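Local coordinates for ribosomal-protein-alanine acetyltransferase (Escherichia coli O157:H7, PDB 5ISV) that probably transfers an acetyl group from acetyl-CoA to the N-terminal alanine of ribosomal protein bS18, at residues Asn2-Leu7 and Gly81-Glu86. Sequence-based numbering, arbitrary orientation. Where two conformers were deposited one is given.
Sequences NTISSL and GRALLE
Ile4 reaches from strand 2-6 to the flank of helix 80-94 and overlaps Ala83 and Leu84 with its two branches. The longer branch ends at the helix backbone: CD1 of Ile4 lies 3.6 Å from the carbonyl O of Ala83, a van der Waals contact, while the methyl CB of Ala83 is more distant, 4.5 Å from the same CD1. The shorter branch serves Leu84, with CG2 of Ile4 3.9 Å from CD1 of Leu84. The two branches are set by chi1 of -62°, which places CG2 anti to the backbone N and CG1 anti to the carbonyl carbon; chi2 of 172° then extends CG1 so that its terminal methyl arrives at the helix. Leu84 leaves the helix with CB aimed neither at the strand nor away from it, and its CG, anti to the backbone N (chi1 -170°), carries CD1 across to Ile4, the two side chains meeting at a slant.

The protein has the GNAT fold, in which a mixed sheet is packed against helices; strand 2-6 forms one outer edge of that sheet, antiparallel to strand 43-47, and helix 80-94 lies across the same face to which Ile4 points. No hydrogen bond links the two segments, and the apolar contact is small, burying 116 Å² in total with CA of Ile4 and CA of Leu84 7.1 Å apart. Beneath the helix the buried Leu84 also touches Phe43, Ala53 and Ala55, while Ile4 rests on Leu45 of the adjoining strand. The side chain of Leu84 comes within about 5 Å of that of Ile69, a residue predicted to bind acetyl-CoA. On the far side of the helix from Ile4, Leu85 turns to Leu114 and Tyr115, the latter the predicted proton donor.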
loop_
_atom_site.group_PDB
_atom_site.type_symbol
_atom_site.label_atom_id
_atom_site.label_comp_id
_atom_site.label_asym_id
_atom_site.label_seq_id
_atom_site.Cartn_x
_atom_site.Cartn_y
_atom_site.Cartn_z
ATOM N N ASN A 2 -4.307 11.550 -15.010
ATOM C CA ASN A 2 -4.057 10.337 -14.233
ATOM C C ASN A 2 -5.280 9.414 -14.284
ATOM O O ASN A 2 -6.434 9.884 -14.227
ATOM C CB ASN A 2 -3.745 10.671 -12.768
ATOM C CG ASN A 2 -2.540 11.614 -12.584
ATOM O OD1 ASN A 2 -1.468 11.413 -13.155
ATOM N ND2 ASN A 2 -2.706 12.628 -11.734
ATOM N N THR A 3 -5.022 8.102 -14.342
ATOM C CA THR A 3 -6.056 7.086 -14.357
ATOM C C THR A 3 -5.650 5.988 -13.384
ATOM O O THR A 3 -4.521 5.547 -13.439
ATOM C CB THR A 3 -6.157 6.474 -15.744
ATOM O OG1 THR A 3 -6.577 7.508 -16.663
ATOM C CG2 THR A 3 -7.141 5.325 -15.737
ATOM N N ILE A 4 -6.601 5.532 -12.574
ATOM C CA ILE A 4 -6.341 4.413 -11.606
ATOM C C ILE A 4 -7.117 3.209 -12.113
ATOM O O ILE A 4 -8.294 3.325 -12.472
ATOM C CB ILE A 4 -6.713 4.769 -10.149
ATOM C CG1 ILE A 4 -5.865 5.949 -9.651
ATOM C CG2 ILE A 4 -6.494 3.538 -9.240
ATOM C CD1 ILE A 4 -6.258 6.525 -8.296
ATOM N N SER A 5 -6.446 2.056 -12.168
ATOM C CA SER A 5 -7.100 0.843 -12.625
ATOM C C SER A 5 -6.471 -0.364 -11.929
ATOM O O SER A 5 -5.451 -0.234 -11.271
ATOM C CB SER A 5 -6.967 0.670 -14.147
ATOM O OG SER A 5 -5.598 0.634 -14.563
ATOM N N SER A 6 -7.072 -1.530 -12.136
ATOM C CA SER A 6 -6.494 -2.782 -11.649
ATOM C C SER A 6 -5.084 -3.001 -12.222
ATOM O O SER A 6 -4.818 -2.700 -13.391
ATOM C CB SER A 6 -7.405 -3.964 -11.981
ATOM O OG SER A 6 -6.797 -5.174 -11.601
ATOM N N LEU A 7 -4.177 -3.507 -11.392
ATOM C CA LEU A 7 -2.868 -3.912 -11.824
ATOM C C LEU A 7 -3.020 -5.396 -12.216
ATOM O O LEU A 7 -3.226 -6.274 -11.328
ATOM C CB LEU A 7 -1.818 -3.714 -10.707
ATOM C CG LEU A 7 -0.372 -4.135 -11.020
ATOM C CD1 LEU A 7 0.353 -3.070 -11.816
ATOM C CD2 LEU A 7 0.431 -4.481 -9.775
ATOM N N GLY A 81 0.754 9.076 -4.733
ATOM C CA GLY A 81 0.653 8.088 -3.662
ATOM C C GLY A 81 -0.646 8.222 -2.869
ATOM O O GLY A 81 -1.348 7.240 -2.665
ATOM N N ARG A 82 -0.980 9.444 -2.426
ATOM C CA ARG A 82 -2.309 9.723 -1.802
ATOM C C ARG A 82 -3.448 9.319 -2.665
ATOM O O ARG A 82 -4.427 8.791 -2.162
ATOM C CB ARG A 82 -2.569 11.205 -1.500
ATOM C CG ARG A 82 -2.003 11.699 -0.248
ATOM C CD ARG A 82 -2.188 13.198 -0.119
ATOM N NE ARG A 82 -1.562 13.683 1.081
ATOM C CZ ARG A 82 -2.141 13.717 2.291
ATOM N NH1 ARG A 82 -3.396 13.311 2.470
ATOM N NH2 ARG A 82 -1.450 14.170 3.316
ATOM N N ALA A 83 -3.382 9.689 -3.955
ATOM C CA ALA A 83 -4.518 9.393 -4.822
ATOM C C ALA A 83 -4.757 7.884 -4.841
ATOM O O ALA A 83 -5.893 7.444 -4.788
ATOM C CB ALA A 83 -4.311 9.959 -6.236
ATOM N N LEU A 84 -3.669 7.137 -4.960
ATOM C CA LEU A 84 -3.751 5.710 -5.084
ATOM C C LEU A 84 -4.239 5.068 -3.737
ATOM O O LEU A 84 -5.140 4.220 -3.736
ATOM C CB LEU A 84 -2.389 5.214 -5.508
ATOM C CG LEU A 84 -2.294 3.764 -5.915
ATOM C CD1 LEU A 84 -3.289 3.363 -6.984
ATOM C CD2 LEU A 84 -0.868 3.450 -6.387
ATOM N N LEU A 85 -3.743 5.575 -2.618
ATOM C CA LEU A 85 -4.185 5.114 -1.307
ATOM C C LEU A 85 -5.637 5.435 -1.050
ATOM O O LEU A 85 -6.379 4.612 -0.581
ATOM C CB LEU A 85 -3.326 5.737 -0.248
ATOM C CG LEU A 85 -1.952 5.103 -0.170
ATOM C CD1 LEU A 85 -1.030 6.089 0.534
ATOM C CD2 LEU A 85 -1.941 3.717 0.523
ATOM N N GLU A 86 -6.071 6.648 -1.398
ATOM C CA GLU A 86 -7.463 7.017 -1.254
ATOM C C GLU A 86 -8.414 6.111 -2.064
ATOM O O GLU A 86 -9.482 5.705 -1.570
ATOM C CB GLU A 86 -7.634 8.539 -1.571
ATOM C CG GLU A 86 -6.970 9.447 -0.495
ATOM C CD GLU A 86 -6.795 10.946 -0.820
ATOM O OE1 GLU A 86 -6.826 11.348 -2.011
ATOM O OE2 GLU A 86 -6.586 11.746 0.140
#